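Local coordinates for endoglucanase, glycoside hydrolase family 5 protein (Cytophaga hutchinsonii, PDB 5IHS) that probably hydrolyses internal beta-1,4-glucosidic bonds of cellulose as an endoglucanase, in a bacterium that needs such periplasmic enzymes to live on crystalline cellulose, at residues I122-H127 and A134-F139; R138-M143 and T180-Y185. All blocks are in the same frame, centred on the assembly; numbering follows the deposited sequence.

Interaction 1 of 2, residues I122-H127 and A134-F139; sequences IDYHSH and AAAQRF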
loop_
_atom_site.group_PDB
_atom_site.type_symbol
_atom_site.label_atom_id
_atom_site.label_comp_id
_atom_site.label_asym_id
_atom_site.label_seq_id
_atom_site.Cartn_x
_atom_site.Cartn_y
_atom_site.Cartn_z
ATOM N N ILE A 122 1.019 0.442 -6.911
ATOM C CA ILE A 122 0.453 -0.538 -7.829
ATOM C C ILE A 122 0.576 -1.888 -7.128
ATOM O O ILE A 122 1.664 -2.461 -7.080
ATOM C CB ILE A 122 1.182 -0.536 -9.175
ATOM C CG1 ILE A 122 1.059 0.825 -9.867
ATOM C CG2 ILE A 122 0.658 -1.661 -10.076
ATOM C CD1 ILE A 122 1.915 0.959 -11.099
ATOM N N ASP A 123 -0.538 -2.386 -6.565
ATOM C CA ASP A 123 -0.566 -3.592 -5.734
ATOM C C ASP A 123 -1.129 -4.784 -6.504
ATOM O O ASP A 123 -2.302 -4.795 -6.908
ATOM C CB ASP A 123 -1.383 -3.295 -4.475
ATOM C CG ASP A 123 -1.909 -4.526 -3.744
ATOM O OD1 ASP A 123 -1.246 -5.582 -3.712
ATOM O OD2 ASP A 123 -3.031 -4.370 -3.154
ATOM N N TYR A 124 -0.279 -5.793 -6.699
ATOM C CA TYR A 124 -0.663 -7.088 -7.259
ATOM C C TYR A 124 -1.303 -7.863 -6.115
ATOM O O TYR A 124 -0.622 -8.483 -5.293
ATOM C CB TYR A 124 0.577 -7.772 -7.817
ATOM C CG TYR A 124 0.325 -8.869 -8.822
ATOM C CD1 TYR A 124 -0.113 -8.563 -10.112
ATOM C CD2 TYR A 124 0.537 -10.200 -8.512
ATOM C CE1 TYR A 124 -0.336 -9.551 -11.050
ATOM C CE2 TYR A 124 0.320 -11.198 -9.455
ATOM C CZ TYR A 124 -0.121 -10.863 -10.720
ATOM O OH TYR A 124 -0.350 -11.821 -11.681
ATOM N N HIS A 125 -2.633 -7.786 -6.045
ATOM C CA HIS A 125 -3.366 -8.147 -4.833
ATOM C C HIS A 125 -3.689 -9.638 -4.861
ATOM O O HIS A 125 -4.818 -10.071 -5.096
ATOM C CB HIS A 125 -4.595 -7.263 -4.664
ATOM C CG HIS A 125 -5.086 -7.205 -3.257
ATOM N ND1 HIS A 125 -4.521 -6.379 -2.310
ATOM C CD2 HIS A 125 -6.084 -7.879 -2.636
ATOM C CE1 HIS A 125 -5.165 -6.532 -1.170
ATOM N NE2 HIS A 125 -6.114 -7.443 -1.335
ATOM N N SER A 126 -2.634 -10.416 -4.624
ATOM C CA SER A 126 -2.645 -11.865 -4.730
ATOM C C SER A 126 -2.199 -12.524 -3.431
ATOM O O SER A 126 -1.389 -11.976 -2.676
ATOM C CB SER A 126 -1.686 -12.308 -5.841
ATOM O OG SER A 126 -1.627 -13.719 -5.968
ATOM N N HIS A 127 -2.722 -13.738 -3.216
ATOM C CA HIS A 127 -2.288 -14.656 -2.167
ATOM C C HIS A 127 -1.483 -15.831 -2.710
ATOM O O HIS A 127 -1.125 -16.730 -1.940
ATOM C CB HIS A 127 -3.495 -15.217 -1.397
ATOM C CG HIS A 127 -4.249 -14.201 -0.598
ATOM N ND1 HIS A 127 -3.654 -13.412 0.361
ATOM C CD2 HIS A 127 -5.560 -13.854 -0.613
ATOM C CE1 HIS A 127 -4.571 -12.624 0.900
ATOM N NE2 HIS A 127 -5.740 -12.883 0.339
ATOM N N ALA A 134 4.645 -15.807 -14.829
ATOM C CA ALA A 134 4.692 -15.157 -16.129
ATOM C C ALA A 134 3.638 -14.066 -16.221
ATOM O O ALA A 134 3.896 -12.993 -16.772
ATOM C CB ALA A 134 4.500 -16.181 -17.250
ATOM N N ALA A 135 2.443 -14.326 -15.693
ATOM C CA ALA A 135 1.397 -13.308 -15.705
ATOM C C ALA A 135 1.827 -12.077 -14.914
ATOM O O ALA A 135 1.620 -10.932 -15.343
ATOM C CB ALA A 135 0.106 -13.892 -15.138
ATOM N N ALA A 136 2.440 -12.290 -13.752
ATOM C CA ALA A 136 2.869 -11.172 -12.917
ATOM C C ALA A 136 3.992 -10.387 -13.580
ATOM O O ALA A 136 4.000 -9.149 -13.552
ATOM C CB ALA A 136 3.324 -11.697 -11.557
ATOM N N GLN A 137 4.956 -11.093 -14.172
ATOM C CA GLN A 137 6.054 -10.435 -14.862
ATOM C C GLN A 137 5.538 -9.611 -16.029
ATOM O O GLN A 137 6.017 -8.499 -16.272
ATOM C CB GLN A 137 7.060 -11.482 -15.339
ATOM C CG GLN A 137 7.880 -12.085 -14.210
ATOM C CD GLN A 137 8.813 -13.177 -14.691
ATOM O OE1 GLN A 137 9.065 -13.324 -15.896
ATOM N NE2 GLN A 137 9.340 -13.950 -13.756
ATOM N N ARG A 138 4.558 -10.139 -16.762
ATOM C CA ARG A 138 3.995 -9.407 -17.892
ATOM C C ARG A 138 3.336 -8.116 -17.420
ATOM O O ARG A 138 3.560 -7.037 -17.988
ATOM C CB ARG A 138 2.986 -10.301 -18.627
ATOM C CG ARG A 138 2.363 -9.674 -19.865
ATOM C CD ARG A 138 1.610 -10.710 -20.716
ATOM N NE ARG A 138 0.516 -11.368 -19.996
ATOM C CZ ARG A 138 0.515 -12.637 -19.577
ATOM N NH1 ARG A 138 -0.544 -13.118 -18.940
ATOM N NH2 ARG A 138 1.550 -13.435 -19.794
ATOM N N PHE A 139 2.521 -8.215 -16.368
ATOM C CA PHE A 139 1.837 -7.046 -15.826
ATOM C C PHE A 139 2.830 -5.980 -15.386
ATOM O O PHE A 139 2.705 -4.802 -15.744
ATOM C CB PHE A 139 0.962 -7.459 -14.645
ATOM C CG PHE A 139 0.366 -6.290 -13.922
ATOM C CD1 PHE A 139 -0.649 -5.549 -14.502
ATOM C CD2 PHE A 139 0.824 -5.919 -12.668
ATOM C CE1 PHE A 139 -1.197 -4.460 -13.848
ATOM C CE2 PHE A 139 0.282 -4.830 -12.010
ATOM C CZ PHE A 139 -0.731 -4.095 -12.602
#
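While Ile-122 and Tyr-124 reach out from their strand to Ala-136 and Phe-139 of the helix, the alternate residues Asp-123 and His-125 point elsewhere and bind each other: His-125 ND1 donates to the syn lone pair of Asp-123 OD2 at 2.6 Å, the oxygen lying a little out of the imidazole plane. The same oxygen also faces Arg-85 in a long, weak ion pair. No hydrogen bond crosses between the two segments; the contact is made by packing, with Tyr-124 OH resting 3.5 Å from Ala-136 N. The Tyr-124 ring, its CG anti to the backbone N (chi1 -160°), lies alongside Ala-136, whose CB comes within 3.6 Å of Tyr-124 CZ; an alanine on the helix is small enough to let the ring lie close. The two rings, Tyr-124 and Phe-139, pass alongside one another with opposite headings, their planes 35° apart and Tyr-124 CD1 3.8 Å from Phe-139 CD2. Two residues earlier on the strand, Ile-122 CG2 meets the edge of the Phe-139 ring, 3.7 Å from Phe-139 CE2. A serine in place of Tyr-124 would probably open a gap against Ala-136 and leave one flank of Phe-139 without support. Strand 119-125 and helix 133-147 run antiparallel here (167°), as in the first half of a beta-alpha-beta crossover; strands 83-89 and 153-156 border the strand, and Tyr-174 of helix 167-185 also packs on Tyr-124 and Ala-136.

Interaction 2 of 2, residues R138-M143 and T180-Y185; sequences RFFSEM and TKIRVY
The Phe-140 ring meets Ile-182 obliquely, its CD1 lying 3.9 Å from Ile-182 CD1, while CD2 of the preceding Phe-139 sits over the centre of one ring face. Phe-140 CE2 in turn lies at the edge of the Phe-139 ring, and Met-143 CG covers part of one face of that ring. At the other end of the contact, Val-184 CG1 lies over the centre of one face of Tyr-185, and the backbone oxygen of Ser-141 approaches this ring obliquely, 3.9 Å from Tyr-185 CD2. Phe-140 and Ile-182 run alongside each other with the same heading, Phe-140 CB 3.8 Å from Ile-182 CG1, and both side chains also touch Val-157, as suits large apolar groups on the buried side of two helices. Toward solvent the chemistry turns polar. A serine is small enough for the backbones to come close, with Ser-141 CA and Ile-182 CA 5.5 Å apart. Its OG, in the conformer described, hydrogen-bonds to Gln-137 O, accepts a hydrogen bond from a water that also donates to Lys-181 O, and lies 3.4 Å from Lys-181 CB. Lys-181 bends at chi2 (-75°), which folds its CD back beside the same hydroxyl oxygen. The axes of the two short helical segments approach to 8.2 Å and cross at -15°, the near-parallel packing of successive outer helices in a TIM barrel.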
loop_
_atom_site.group_PDB
_atom_site.type_symbol
_atom_site.label_atom_id
_atom_site.label_comp_id
_atom_site.label_asym_id
_atom_site.label_seq_id
_atom_site.Cartn_x
_atom_site.Cartn_y
_atom_site.Cartn_z
ATOM N N ARG A 138 4.558 -10.139 -16.762
ATOM C CA ARG A 138 3.995 -9.407 -17.892
ATOM C C ARG A 138 3.336 -8.116 -17.420
ATOM O O ARG A 138 3.560 -7.037 -17.988
ATOM C CB ARG A 138 2.986 -10.301 -18.627
ATOM C CG ARG A 138 2.363 -9.674 -19.865
ATOM C CD ARG A 138 1.610 -10.710 -20.716
ATOM N NE ARG A 138 0.516 -11.368 -19.996
ATOM C CZ ARG A 138 0.515 -12.637 -19.577
ATOM N NH1 ARG A 138 -0.544 -13.118 -18.940
ATOM N NH2 ARG A 138 1.550 -13.435 -19.794
ATOM N N PHE A 139 2.521 -8.215 -16.368
ATOM C CA PHE A 139 1.837 -7.046 -15.826
ATOM C C PHE A 139 2.830 -5.980 -15.386
ATOM O O PHE A 139 2.705 -4.802 -15.744
ATOM C CB PHE A 139 0.962 -7.459 -14.645
ATOM C CG PHE A 139 0.366 -6.290 -13.922
ATOM C CD1 PHE A 139 -0.649 -5.549 -14.502
ATOM C CD2 PHE A 139 0.824 -5.919 -12.668
ATOM C CE1 PHE A 139 -1.197 -4.460 -13.848
ATOM C CE2 PHE A 139 0.282 -4.830 -12.010
ATOM C CZ PHE A 139 -0.731 -4.095 -12.602
ATOM N N PHE A 140 3.818 -6.371 -14.582
ATOM C CA PHE A 140 4.752 -5.386 -14.062
ATOM C C PHE A 140 5.661 -4.832 -15.148
ATOM O O PHE A 140 6.032 -3.655 -15.085
ATOM C CB PHE A 140 5.515 -5.936 -12.861
ATOM C CG PHE A 140 4.729 -5.821 -11.593
ATOM C CD1 PHE A 140 4.494 -4.576 -11.035
ATOM C CD2 PHE A 140 4.173 -6.933 -10.983
ATOM C CE1 PHE A 140 3.725 -4.434 -9.890
ATOM C CE2 PHE A 140 3.407 -6.792 -9.822
ATOM C CZ PHE A 140 3.192 -5.535 -9.279
ATOM N N SER A 141 6.027 -5.639 -16.149
ATOM C CA SER A 141 6.778 -5.107 -17.285
ATOM C C SER A 141 5.986 -4.018 -17.994
ATOM O O SER A 141 6.531 -2.971 -18.371
ATOM C CB SER A 141 7.097 -6.222 -18.283
ATOM O OG SER A 141 8.037 -7.136 -17.768
ATOM N N GLU A 142 4.692 -4.254 -18.207
ATOM C CA GLU A 142 3.858 -3.253 -18.871
ATOM C C GLU A 142 3.769 -1.974 -18.051
ATOM O O GLU A 142 3.866 -0.866 -18.596
ATOM C CB GLU A 142 2.462 -3.816 -19.101
ATOM C CG GLU A 142 2.441 -4.880 -20.154
ATOM C CD GLU A 142 1.091 -5.532 -20.313
ATOM O OE1 GLU A 142 0.119 -5.060 -19.690
ATOM O OE2 GLU A 142 1.005 -6.522 -21.074
ATOM N N MET A 143 3.568 -2.103 -16.739
ATOM C CA MET A 143 3.457 -0.921 -15.898
ATOM C C MET A 143 4.768 -0.156 -15.858
ATOM O O MET A 143 4.776 1.078 -15.938
ATOM C CB MET A 143 3.003 -1.313 -14.484
ATOM C CG MET A 143 1.592 -1.901 -14.384
ATOM S SD MET A 143 0.292 -0.793 -14.948
ATOM C CE MET A 143 0.065 -1.444 -16.565
ATOM N N THR A 180 13.539 -7.966 -11.538
ATOM C CA THR A 180 14.373 -7.861 -12.730
ATOM C C THR A 180 13.583 -7.287 -13.895
ATOM O O THR A 180 14.084 -6.439 -14.639
ATOM C CB THR A 180 14.951 -9.232 -13.076
ATOM O OG1 THR A 180 15.797 -9.662 -12.006
ATOM C CG2 THR A 180 15.763 -9.177 -14.363
ATOM N N LYS A 181 12.343 -7.738 -14.071
ATOM C CA LYS A 181 11.512 -7.222 -15.154
ATOM C C LYS A 181 11.202 -5.737 -14.975
ATOM O O LYS A 181 11.263 -4.961 -15.937
ATOM C CB LYS A 181 10.238 -8.048 -15.278
ATOM C CG LYS A 181 10.470 -9.467 -15.779
ATOM C CD LYS A 181 10.765 -9.505 -17.276
ATOM C CE LYS A 181 10.921 -10.924 -17.789
ATOM N NZ LYS A 181 12.214 -11.485 -17.380
ATOM N N ILE A 182 10.859 -5.318 -13.757
ATOM C CA ILE A 182 10.591 -3.902 -13.510
ATOM C C ILE A 182 11.821 -3.061 -13.826
ATOM O O ILE A 182 11.728 -1.996 -14.452
ATOM C CB ILE A 182 10.137 -3.699 -12.055
ATOM C CG1 ILE A 182 8.747 -4.304 -11.841
ATOM C CG2 ILE A 182 10.122 -2.219 -11.703
ATOM C CD1 ILE A 182 8.327 -4.361 -10.384
ATOM N N ARG A 183 12.990 -3.522 -13.376
ATOM C CA ARG A 183 14.227 -2.763 -13.470
ATOM C C ARG A 183 14.737 -2.616 -14.903
ATOM O O ARG A 183 15.611 -1.774 -15.143
ATOM C CB ARG A 183 15.277 -3.383 -12.530
ATOM C CG ARG A 183 14.931 -3.237 -11.047
ATOM C CD ARG A 183 15.086 -1.797 -10.586
ATOM N NE ARG A 183 14.807 -1.623 -9.160
ATOM C CZ ARG A 183 13.921 -0.788 -8.622
ATOM N NH1 ARG A 183 13.145 -0.014 -9.377
ATOM N NH2 ARG A 183 13.809 -0.741 -7.290
ATOM N N VAL A 184 14.208 -3.380 -15.866
ATOM C CA VAL A 184 14.509 -3.109 -17.275
ATOM C C VAL A 184 14.115 -1.684 -17.626
ATOM O O VAL A 184 14.810 -0.999 -18.384
ATOM C CB VAL A 184 13.778 -4.116 -18.190
ATOM C CG1 VAL A 184 13.909 -3.729 -19.662
ATOM C CG2 VAL A 184 14.286 -5.527 -17.974
ATOM N N TYR A 185 12.971 -1.229 -17.108
ATOM C CA TYR A 185 12.355 0.027 -17.510
ATOM C C TYR A 185 12.308 1.076 -16.415
ATOM O O TYR A 185 12.148 2.258 -16.726
ATOM C CB TYR A 185 10.909 -0.214 -17.973
ATOM C CG TYR A 185 10.803 -1.092 -19.183
ATOM C CD1 TYR A 185 11.177 -0.618 -20.430
ATOM C CD2 TYR A 185 10.321 -2.389 -19.092
ATOM C CE1 TYR A 185 11.096 -1.412 -21.552
ATOM C CE2 TYR A 185 10.236 -3.201 -20.218
ATOM C CZ TYR A 185 10.622 -2.703 -21.443
ATOM O OH TYR A 185 10.548 -3.482 -22.578
HETATM O O HOH W 1 10.583 -6.068 -18.384
#

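Helix 133-147 carries both contacts, whose centres are about 10 Å apart: interaction 1 packs it against the barrel strand on its inner side, and interaction 2 against the next helix round the barrel. The ranges overlap at Arg-138 and Phe-139, of which Phe-139 serves interaction 1, packing on Tyr-124 and Ile-122. The apolar layers join directly, since Phe-140 CE2 packs 3.6 Å from Tyr-124 CB and Ile-122 CD1 lies 4.2 Å from Met-143 CB. A further touch links Gln-137 OE1 to Lys-181 CE at 3.6 Å. In TIM-barrel glycosidases the active site lies at the C-terminal ends of the strands; the end of 122-127 is therefore probably nearer to it than the helix pair, which belongs to the outer wall.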